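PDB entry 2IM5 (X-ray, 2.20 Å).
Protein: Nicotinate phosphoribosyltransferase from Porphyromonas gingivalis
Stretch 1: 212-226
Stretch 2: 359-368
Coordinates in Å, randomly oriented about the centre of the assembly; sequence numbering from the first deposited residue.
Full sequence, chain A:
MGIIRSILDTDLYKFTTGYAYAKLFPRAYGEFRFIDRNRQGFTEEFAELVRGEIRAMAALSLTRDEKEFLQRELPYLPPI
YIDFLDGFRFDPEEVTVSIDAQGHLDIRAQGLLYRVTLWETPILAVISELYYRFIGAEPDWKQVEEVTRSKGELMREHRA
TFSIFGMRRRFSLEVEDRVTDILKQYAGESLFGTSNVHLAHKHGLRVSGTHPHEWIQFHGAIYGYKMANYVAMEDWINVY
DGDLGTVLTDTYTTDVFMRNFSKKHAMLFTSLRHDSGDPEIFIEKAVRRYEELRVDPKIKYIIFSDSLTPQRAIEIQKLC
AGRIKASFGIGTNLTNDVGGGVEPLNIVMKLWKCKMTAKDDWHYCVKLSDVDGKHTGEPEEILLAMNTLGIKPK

Stretch 1 (212-226) PHEWIQFHGAIYGYK
Stretch 2 (359-368) KDDWHYCVKL

Stretch 1 is mostly helical, with phi/psi near -60 to -70/-35 to -47 over most of the helix, and stretch 2 is an extended segment, strand at 363-364, laid along one side of it (His-363 -128/127, Cys-365 -106/144, Lys-367 -143/133). The two run antiparallel: His-213 meets Lys-367, Gln-217 meets Cys-365 and Val-366, and Ala-221 meets His-363, with the closest CA pair, Ala-221 to Cys-365, at 5.5 Å. Together they bury 514 Å². The first rule is helical periodicity: His-213, Gln-217 and Ala-221, four residues apart, all point CA-to-CB toward stretch 2. Across from them His-363, Cys-365 and Lys-367 point back, while Tyr-364 and Val-366 point away, the alternation of an extended chain.

Pro-212 (phi/psi -96/176) precedes the helix and makes no contact. His-213 (chi1 m, chi2 -68°) offers a ring face to Lys-367, whose chain is extended, all four chi angles t. Lys-367 CE lies 3.9 Å from the centroid of the His-213 ring, 9° off its normal, a CH-pi contact, and NZ of Lys-367 sits over the same face, 3.6 Å from NE2 of His-213. Glu-214 turns away, and Trp-215 and Ile-216 are out of reach.

Gln-217 (m, t, chi3 -77°) supplies the one direct hydrogen bond across the contact: its NE2 donates to Val-366 O at 3.0 Å, with an angle of 157°. An amide suits this buried place because it can satisfy a backbone carbonyl of the extended segment. The backbone carbonyl of Gln-217 is also used: water 1 donates to Gln-217 O at 3.1 Å and accepts from Val-366 N at 3.0 Å, bridging the backbones.

Gly-220 makes no contact. One turn beyond Gln-217, Ala-221 fits the close approach: its CB is 3.7 Å from Tyr-364 O and 3.9 Å from Cys-365 SG, the latter an apolar contact with Cys-365 in chi1 m. His-363 (m, chi2 -74°) brings its CB to 3.7 Å from Ala-221 O. Ile-222 (m, m) starts sideways, but its end comes nearer, CD1 reaching 4.0 Å from His-363 CD2. That imidazole is steadied within its own stretch by NE2 of His-363 donating to OD1 of Asp-360 (chi1 t) at 3.2 Å.

Gly-224 is the first residue to leave helical phi/psi, at 98/161, where a CB would jam against the preceding carbonyl O; glycine is therefore required. The chain then returns Tyr-225 (m, chi2 -69°) toward stretch 2. Its CE1 packs 3.8 Å from Val-366 CG2, while water 2 donates to Tyr-225 OH and Tyr-364 O, each at 2.7 Å. Lys-226 extends beyond the contact.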

# COMPACT_ATOMS: atom_id res chain seq x y z
N PRO A 212 5.49 0.18 -3.08
CA PRO A 212 4.80 -1.06 -2.70
C PRO A 212 5.55 -2.33 -3.10
O PRO A 212 6.58 -2.27 -3.78
CB PRO A 212 3.49 -0.93 -3.43
CG PRO A 212 3.98 -0.39 -4.77
CD PRO A 212 5.00 0.67 -4.38
N HIS A 213 5.00 -3.47 -2.69
CA HIS A 213 5.56 -4.77 -3.01
C HIS A 213 5.52 -5.02 -4.52
O HIS A 213 6.43 -5.64 -5.06
CB HIS A 213 4.79 -5.89 -2.32
CG HIS A 213 5.00 -5.96 -0.84
ND1 HIS A 213 6.20 -6.32 -0.27
CD2 HIS A 213 4.15 -5.71 0.19
CE1 HIS A 213 6.09 -6.29 1.05
NE2 HIS A 213 4.86 -5.92 1.35
N GLU A 214 4.46 -4.54 -5.18
CA GLU A 214 4.31 -4.77 -6.62
C GLU A 214 5.52 -4.27 -7.42
O GLU A 214 5.88 -4.87 -8.44
CB GLU A 214 3.03 -4.13 -7.17
CG GLU A 214 2.96 -2.62 -7.06
CD GLU A 214 1.75 -2.02 -7.78
OE1 GLU A 214 1.76 -1.94 -9.03
OE2 GLU A 214 0.78 -1.64 -7.09
N TRP A 215 6.13 -3.18 -6.96
CA TRP A 215 7.30 -2.61 -7.63
C TRP A 215 8.43 -3.63 -7.62
O TRP A 215 9.04 -3.88 -8.66
CB TRP A 215 7.73 -1.32 -6.94
CG TRP A 215 8.97 -0.69 -7.51
CD1 TRP A 215 10.18 -0.53 -6.87
CD2 TRP A 215 9.13 -0.09 -8.81
NE1 TRP A 215 11.06 0.12 -7.70
CE2 TRP A 215 10.45 0.40 -8.89
CE3 TRP A 215 8.28 0.06 -9.92
CZ2 TRP A 215 10.94 1.04 -10.03
CZ3 TRP A 215 8.77 0.70 -11.06
CH2 TRP A 215 10.09 1.18 -11.10
N ILE A 216 8.69 -4.22 -6.47
CA ILE A 216 9.75 -5.23 -6.35
C ILE A 216 9.36 -6.49 -7.11
O ILE A 216 10.17 -7.09 -7.81
CB ILE A 216 10.00 -5.63 -4.88
CG1 ILE A 216 10.19 -4.40 -4.00
CG2 ILE A 216 11.22 -6.53 -4.80
CD1 ILE A 216 11.35 -3.56 -4.38
N GLN A 217 8.11 -6.91 -6.95
CA GLN A 217 7.60 -8.11 -7.61
C GLN A 217 7.69 -8.01 -9.13
O GLN A 217 7.99 -8.99 -9.81
CB GLN A 217 6.15 -8.32 -7.20
CG GLN A 217 5.98 -8.75 -5.76
CD GLN A 217 4.51 -8.92 -5.40
OE1 GLN A 217 3.80 -7.94 -5.20
NE2 GLN A 217 4.05 -10.17 -5.36
N PHE A 218 7.42 -6.83 -9.67
CA PHE A 218 7.51 -6.63 -11.11
C PHE A 218 8.95 -6.92 -11.52
O PHE A 218 9.19 -7.65 -12.49
CB PHE A 218 7.14 -5.19 -11.47
CG PHE A 218 7.38 -4.85 -12.91
CD1 PHE A 218 6.56 -5.36 -13.91
CD2 PHE A 218 8.45 -4.02 -13.28
CE1 PHE A 218 6.79 -5.05 -15.26
CE2 PHE A 218 8.69 -3.71 -14.62
CZ PHE A 218 7.87 -4.22 -15.61
N HIS A 219 9.90 -6.37 -10.77
CA HIS A 219 11.31 -6.56 -11.07
C HIS A 219 11.72 -8.02 -10.93
O HIS A 219 12.56 -8.51 -11.68
CB HIS A 219 12.17 -5.66 -10.16
CG HIS A 219 12.11 -4.21 -10.54
ND1 HIS A 219 13.06 -3.61 -11.35
CD2 HIS A 219 11.20 -3.25 -10.26
CE1 HIS A 219 12.73 -2.35 -11.55
NE2 HIS A 219 11.61 -2.10 -10.90
N GLY A 220 11.12 -8.72 -9.97
CA GLY A 220 11.46 -10.12 -9.79
C GLY A 220 10.99 -10.95 -10.97
O GLY A 220 11.67 -11.87 -11.41
N ALA A 221 9.81 -10.63 -11.49
CA ALA A 221 9.25 -11.35 -12.62
C ALA A 221 10.00 -11.09 -13.91
O ALA A 221 10.20 -11.99 -14.71
CB ALA A 221 7.78 -10.98 -12.79
N ILE A 222 10.43 -9.84 -14.11
CA ILE A 222 11.15 -9.46 -15.32
C ILE A 222 12.66 -9.74 -15.27
O ILE A 222 13.21 -10.31 -16.20
CB ILE A 222 10.95 -7.95 -15.63
CG1 ILE A 222 9.46 -7.64 -15.75
CG2 ILE A 222 11.67 -7.58 -16.91
CD1 ILE A 222 8.71 -8.49 -16.78
N TYR A 223 13.31 -9.32 -14.18
CA TYR A 223 14.76 -9.49 -14.04
C TYR A 223 15.24 -10.71 -13.27
O TYR A 223 16.43 -10.98 -13.23
CB TYR A 223 15.35 -8.24 -13.40
CG TYR A 223 15.12 -6.99 -14.20
CD1 TYR A 223 15.78 -6.79 -15.41
CD2 TYR A 223 14.22 -6.02 -13.78
CE1 TYR A 223 15.55 -5.66 -16.18
CE2 TYR A 223 13.98 -4.88 -14.53
CZ TYR A 223 14.64 -4.71 -15.74
OH TYR A 223 14.40 -3.59 -16.50
N GLY A 224 14.33 -11.45 -12.66
CA GLY A 224 14.74 -12.61 -11.90
C GLY A 224 14.85 -12.28 -10.42
O GLY A 224 14.96 -11.10 -10.05
N TYR A 225 14.84 -13.32 -9.59
CA TYR A 225 14.89 -13.15 -8.14
C TYR A 225 16.22 -12.68 -7.54
O TYR A 225 16.23 -11.90 -6.60
CB TYR A 225 14.45 -14.45 -7.47
CG TYR A 225 13.07 -14.85 -7.92
CD1 TYR A 225 11.95 -14.10 -7.54
CD2 TYR A 225 12.87 -15.93 -8.78
CE1 TYR A 225 10.69 -14.41 -8.00
CE2 TYR A 225 11.61 -16.26 -9.25
CZ TYR A 225 10.52 -15.49 -8.86
OH TYR A 225 9.26 -15.80 -9.32
N LYS A 226 17.34 -13.13 -8.09
CA LYS A 226 18.62 -12.72 -7.54
C LYS A 226 18.83 -11.21 -7.53
O LYS A 226 19.28 -10.65 -6.54
CB LYS A 226 19.77 -13.42 -8.27
CG LYS A 226 19.89 -14.90 -7.92
CD LYS A 226 21.04 -15.58 -8.66
CE LYS A 226 21.22 -17.01 -8.17
NZ LYS A 226 22.30 -17.73 -8.88
N LYS A 359 4.58 -7.86 -26.80
CA LYS A 359 5.09 -9.08 -27.41
C LYS A 359 5.82 -10.05 -26.46
O LYS A 359 6.12 -11.17 -26.85
CB LYS A 359 6.02 -8.72 -28.58
CG LYS A 359 5.28 -8.19 -29.81
CD LYS A 359 4.47 -6.94 -29.48
CE LYS A 359 3.59 -6.50 -30.65
NZ LYS A 359 2.78 -5.28 -30.33
N ASP A 360 6.11 -9.61 -25.24
CA ASP A 360 6.80 -10.45 -24.26
C ASP A 360 5.83 -11.50 -23.74
O ASP A 360 4.61 -11.39 -23.92
CB ASP A 360 7.33 -9.56 -23.12
CG ASP A 360 7.99 -10.35 -21.98
OD1 ASP A 360 8.57 -11.44 -22.24
OD2 ASP A 360 7.96 -9.87 -20.81
N ASP A 361 6.36 -12.56 -23.12
CA ASP A 361 5.51 -13.59 -22.55
C ASP A 361 5.08 -13.10 -21.17
O ASP A 361 5.67 -12.17 -20.62
CB ASP A 361 6.27 -14.90 -22.37
CG ASP A 361 6.67 -15.54 -23.68
OD1 ASP A 361 5.77 -15.80 -24.52
OD2 ASP A 361 7.88 -15.79 -23.88
N TRP A 362 4.05 -13.73 -20.62
CA TRP A 362 3.59 -13.37 -19.28
C TRP A 362 4.52 -14.02 -18.27
O TRP A 362 4.99 -15.13 -18.47
CB TRP A 362 2.17 -13.88 -19.03
CG TRP A 362 1.11 -13.04 -19.66
CD1 TRP A 362 0.34 -13.36 -20.74
CD2 TRP A 362 0.68 -11.74 -19.23
NE1 TRP A 362 -0.55 -12.34 -21.01
CE2 TRP A 362 -0.36 -11.34 -20.10
CE3 TRP A 362 1.06 -10.88 -18.19
CZ2 TRP A 362 -1.02 -10.11 -19.96
CZ3 TRP A 362 0.41 -9.66 -18.06
CH2 TRP A 362 -0.61 -9.28 -18.94
N HIS A 363 4.78 -13.31 -17.17
CA HIS A 363 5.64 -13.81 -16.11
C HIS A 363 4.86 -13.65 -14.80
O HIS A 363 4.37 -12.56 -14.50
CB HIS A 363 6.94 -12.99 -16.04
CG HIS A 363 7.74 -13.03 -17.30
ND1 HIS A 363 8.45 -14.14 -17.70
CD2 HIS A 363 7.90 -12.10 -18.28
CE1 HIS A 363 9.02 -13.89 -18.87
NE2 HIS A 363 8.70 -12.67 -19.24
N TYR A 364 4.73 -14.74 -14.05
CA TYR A 364 4.02 -14.70 -12.78
C TYR A 364 4.81 -13.98 -11.71
O TYR A 364 6.04 -14.07 -11.68
CB TYR A 364 3.71 -16.11 -12.29
CG TYR A 364 2.64 -16.80 -13.08
CD1 TYR A 364 1.39 -16.20 -13.26
CD2 TYR A 364 2.86 -18.05 -13.66
CE1 TYR A 364 0.38 -16.83 -14.00
CE2 TYR A 364 1.86 -18.69 -14.40
CZ TYR A 364 0.63 -18.07 -14.56
OH TYR A 364 -0.36 -18.69 -15.30
N CYS A 365 4.10 -13.27 -10.84
CA CYS A 365 4.72 -12.54 -9.74
C CYS A 365 4.43 -13.28 -8.44
O CYS A 365 3.36 -13.85 -8.27
CB CYS A 365 4.15 -11.12 -9.63
SG CYS A 365 4.42 -10.05 -11.07
N VAL A 366 5.39 -13.28 -7.52
CA VAL A 366 5.18 -13.94 -6.25
C VAL A 366 5.67 -13.05 -5.13
O VAL A 366 6.39 -12.08 -5.35
CB VAL A 366 5.93 -15.30 -6.17
CG1 VAL A 366 5.51 -16.20 -7.31
CG2 VAL A 366 7.42 -15.09 -6.20
N LYS A 367 5.27 -13.39 -3.91
CA LYS A 367 5.66 -12.66 -2.72
C LYS A 367 5.83 -13.70 -1.62
O LYS A 367 4.97 -14.56 -1.45
CB LYS A 367 4.58 -11.66 -2.31
CG LYS A 367 4.90 -10.94 -1.01
CD LYS A 367 3.76 -10.06 -0.58
CE LYS A 367 3.94 -9.62 0.87
NZ LYS A 367 2.74 -8.87 1.35
N LEU A 368 6.94 -13.63 -0.89
CA LEU A 368 7.20 -14.61 0.15
C LEU A 368 6.90 -14.17 1.59
O LEU A 368 6.41 -14.97 2.39
CB LEU A 368 8.65 -15.08 0.04
CG LEU A 368 9.06 -15.64 -1.33
CD1 LEU A 368 10.50 -16.13 -1.26
CD2 LEU A 368 8.13 -16.79 -1.73
O HOH W 1 7.74 -11.67 -8.32
O HOH W 2 8.18 -13.51 -10.18